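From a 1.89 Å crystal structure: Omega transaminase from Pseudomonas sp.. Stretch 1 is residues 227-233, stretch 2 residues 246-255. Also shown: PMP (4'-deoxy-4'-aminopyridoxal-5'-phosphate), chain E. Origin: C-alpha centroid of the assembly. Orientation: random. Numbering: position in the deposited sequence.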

# COMPACT_ATOMS: atom_id res chain seq x y z
N ALA A 227 -10.45 -11.32 7.55
CA ALA A 227 -10.44 -12.77 7.68
C ALA A 227 -9.09 -13.25 8.18
O ALA A 227 -8.08 -12.55 8.10
CB ALA A 227 -10.80 -13.44 6.35
N LEU A 228 -9.12 -14.46 8.75
CA LEU A 228 -7.93 -15.24 9.08
C LEU A 228 -7.93 -16.49 8.21
O LEU A 228 -8.93 -17.20 8.14
CB LEU A 228 -7.92 -15.62 10.56
CG LEU A 228 -6.75 -16.38 11.19
CD1 LEU A 228 -6.67 -16.04 12.67
CD2 LEU A 228 -6.88 -17.88 11.02
N ILE A 229 -6.79 -16.78 7.57
CA ILE A 229 -6.67 -17.94 6.69
C ILE A 229 -5.61 -18.88 7.25
O ILE A 229 -4.53 -18.44 7.67
CB ILE A 229 -6.35 -17.51 5.25
CG1 ILE A 229 -6.26 -18.73 4.33
CG2 ILE A 229 -5.10 -16.62 5.19
CD1 ILE A 229 -6.27 -18.38 2.86
N ALA A 230 -5.92 -20.17 7.25
CA ALA A 230 -5.01 -21.14 7.82
C ALA A 230 -5.29 -22.51 7.22
O ALA A 230 -6.44 -22.85 6.91
CB ALA A 230 -5.13 -21.19 9.35
N GLU A 231 -4.22 -23.30 7.06
CA GLU A 231 -4.34 -24.68 6.61
C GLU A 231 -4.54 -25.58 7.82
O GLU A 231 -3.82 -25.44 8.81
CB GLU A 231 -3.08 -25.12 5.87
CG GLU A 231 -2.65 -24.25 4.71
CD GLU A 231 -1.16 -24.39 4.43
OE1 GLU A 231 -0.73 -25.43 3.89
OE2 GLU A 231 -0.41 -23.47 4.79
N PRO A 232 -5.49 -26.51 7.78
CA PRO A 232 -5.65 -27.40 8.94
C PRO A 232 -4.42 -28.24 9.22
O PRO A 232 -4.12 -28.50 10.39
CB PRO A 232 -6.88 -28.24 8.57
CG PRO A 232 -7.64 -27.38 7.61
CD PRO A 232 -6.61 -26.61 6.84
N VAL A 233 -3.70 -28.67 8.20
CA VAL A 233 -2.32 -29.15 8.33
C VAL A 233 -1.50 -28.39 7.31
O VAL A 233 -1.80 -28.42 6.11
CB VAL A 233 -2.20 -30.67 8.10
CG1 VAL A 233 -0.77 -31.14 8.28
CG2 VAL A 233 -3.12 -31.43 9.04
N TYR A 246 -5.85 -26.43 18.94
CA TYR A 246 -5.53 -25.15 18.31
C TYR A 246 -6.66 -24.64 17.42
O TYR A 246 -7.08 -23.49 17.54
CB TYR A 246 -4.23 -25.27 17.50
CG TYR A 246 -3.89 -23.98 16.79
CD1 TYR A 246 -3.48 -22.85 17.50
CD2 TYR A 246 -3.98 -23.88 15.40
CE1 TYR A 246 -3.17 -21.67 16.85
CE2 TYR A 246 -3.66 -22.70 14.75
CZ TYR A 246 -3.26 -21.60 15.48
OH TYR A 246 -2.94 -20.43 14.83
N TRP A 247 -7.14 -25.47 16.48
CA TRP A 247 -8.17 -25.00 15.56
C TRP A 247 -9.49 -24.70 16.26
O TRP A 247 -10.15 -23.71 15.91
CB TRP A 247 -8.37 -26.00 14.41
CG TRP A 247 -7.49 -25.68 13.23
CD1 TRP A 247 -6.16 -25.97 13.10
CD2 TRP A 247 -7.85 -24.94 12.05
NE1 TRP A 247 -5.68 -25.49 11.90
CE2 TRP A 247 -6.70 -24.85 11.24
CE3 TRP A 247 -9.04 -24.36 11.60
CZ2 TRP A 247 -6.71 -24.22 10.00
CZ3 TRP A 247 -9.05 -23.73 10.38
CH2 TRP A 247 -7.89 -23.65 9.59
N PRO A 248 -9.93 -25.50 17.24
CA PRO A 248 -11.11 -25.08 18.03
C PRO A 248 -10.94 -23.73 18.72
O PRO A 248 -11.90 -22.95 18.77
CB PRO A 248 -11.27 -26.23 19.03
CG PRO A 248 -10.74 -27.42 18.30
CD PRO A 248 -9.57 -26.90 17.52
N ARG A 249 -9.77 -23.44 19.27
CA ARG A 249 -9.56 -22.14 19.89
C ARG A 249 -9.31 -21.04 18.87
O ARG A 249 -9.44 -19.86 19.20
CB ARG A 249 -8.40 -22.20 20.89
CG ARG A 249 -8.66 -23.14 22.06
CD ARG A 249 -7.58 -23.00 23.11
NE ARG A 249 -7.47 -21.62 23.59
CZ ARG A 249 -6.74 -21.23 24.63
NH1 ARG A 249 -6.03 -22.12 25.32
NH2 ARG A 249 -6.71 -19.95 24.98
N LEU A 250 -8.95 -21.42 17.64
CA LEU A 250 -8.96 -20.47 16.53
C LEU A 250 -10.37 -20.02 16.22
O LEU A 250 -10.66 -18.82 16.16
CB LEU A 250 -8.32 -21.13 15.30
CG LEU A 250 -7.56 -20.26 14.32
CD1 LEU A 250 -6.49 -19.48 15.06
CD2 LEU A 250 -6.95 -21.14 13.25
N ARG A 251 -11.28 -20.98 16.02
CA ARG A 251 -12.69 -20.70 15.78
C ARG A 251 -13.28 -19.80 16.86
O ARG A 251 -14.03 -18.86 16.56
CB ARG A 251 -13.46 -22.03 15.72
CG ARG A 251 -14.98 -21.95 15.48
CD ARG A 251 -15.36 -21.53 14.07
NE ARG A 251 -15.44 -20.08 13.90
CZ ARG A 251 -15.73 -19.49 12.75
NH1 ARG A 251 -15.95 -20.22 11.67
NH2 ARG A 251 -15.79 -18.17 12.67
N GLU A 252 -12.96 -20.07 18.13
CA GLU A 252 -13.54 -19.29 19.21
C GLU A 252 -13.06 -17.85 19.17
O GLU A 252 -13.86 -16.92 19.34
CB GLU A 252 -13.16 -19.91 20.56
CG GLU A 252 -13.80 -21.25 20.83
CD GLU A 252 -13.12 -21.96 21.97
OE1 GLU A 252 -12.15 -21.40 22.54
OE2 GLU A 252 -13.54 -23.09 22.30
N VAL A 253 -11.77 -17.64 18.94
CA VAL A 253 -11.22 -16.28 18.95
C VAL A 253 -11.79 -15.46 17.80
O VAL A 253 -12.13 -14.29 17.97
CB VAL A 253 -9.68 -16.34 18.91
CG1 VAL A 253 -9.10 -14.94 18.77
CG2 VAL A 253 -9.15 -16.99 20.18
N CYS A 254 -11.91 -16.07 16.62
CA CYS A 254 -12.51 -15.38 15.48
C CYS A 254 -13.95 -14.99 15.78
O CYS A 254 -14.42 -13.92 15.36
CB CYS A 254 -12.44 -16.25 14.23
SG CYS A 254 -10.79 -16.46 13.51
N ASP A 255 -14.67 -15.84 16.51
CA ASP A 255 -16.07 -15.56 16.83
C ASP A 255 -16.19 -14.36 17.77
O ASP A 255 -17.13 -13.56 17.63
CB ASP A 255 -16.72 -16.78 17.47
CG ASP A 255 -17.05 -17.86 16.46
OD1 ASP A 255 -17.30 -17.53 15.28
OD2 ASP A 255 -17.08 -19.04 16.86
N1 PMP E . -2.89 -23.50 -0.83
C2 PMP E . -2.40 -24.75 -0.49
C2A PMP E . -2.50 -25.26 0.92
C3 PMP E . -1.50 -25.36 -1.35
O3 PMP E . -0.72 -26.39 -0.92
C4 PMP E . -1.39 -24.90 -2.66
C4A PMP E . -0.46 -25.62 -3.63
N4A PMP E . 0.32 -26.62 -2.93
C5 PMP E . -2.11 -23.78 -3.08
C6 PMP E . -2.87 -23.08 -2.14
C5A PMP E . -2.07 -23.35 -4.54
O4P PMP E . -2.56 -24.38 -5.38
P PMP E . -2.35 -24.37 -6.98
O1P PMP E . -0.97 -24.93 -7.25
O2P PMP E . -3.39 -25.28 -7.60
O3P PMP E . -2.44 -22.98 -7.57
O HOH W 1 -2.44 -25.17 11.46

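The strand 227-230 and the helix 246-255 pack nearly antiparallel, at 169°, with their axes 10.3 Å apart at closest approach. No direct hydrogen bond joins them; the contact rests on shape, with 293 Å² buried in total. Alternation along the strand sets the pattern: Leu228 and Ala230 point their CA-to-CB bonds toward the helix, while Ile229 between them points away. The helix answers with Trp247, Leu250 and Cys254, spaced three and four residues apart and so gathered on one side of it.

Trp247 is the largest bump, with 91 Å² covered by the strand and the loop that follows. The methyl of Ala230 is small enough to leave room for the six-membered part of the indole, and its CB lies 3.5 Å from Trp247 CZ2. The ring edge runs up to the backbone, where Ala230 O is 3.2 Å from Trp247 CH2 and Glu231 O is 3.4 Å from Trp247 CZ2. Pro232 CG lies over one face of the indole, and Pro232 CD approaches Trp247 CZ2 at 4.0 Å, so the proline ring helps to wall in the aromatic group. A water provides the polar link: its oxygen lies 3.0 Å from Glu231 O, to which the water donates, and 3.3 Å from Trp247 NE1, from which it accepts, giving the indole nitrogen a hydrogen-bond partner.

Farther along the helix, Leu250 CD2 meets Leu228 CD2 at 4.0 Å and Ala230 CB at 4.3 Å, placing one methyl against both inward-facing strand side chains. Cys254, with chi1 in the m well, brings its SG to 4.2 Å from Leu228 CB, a compact apolar contact at the far end of the interface. The CA-to-CB bond of Glu231 points away from the helix, and Glu231 OE1 lies 3.5 Å from PMP C2A.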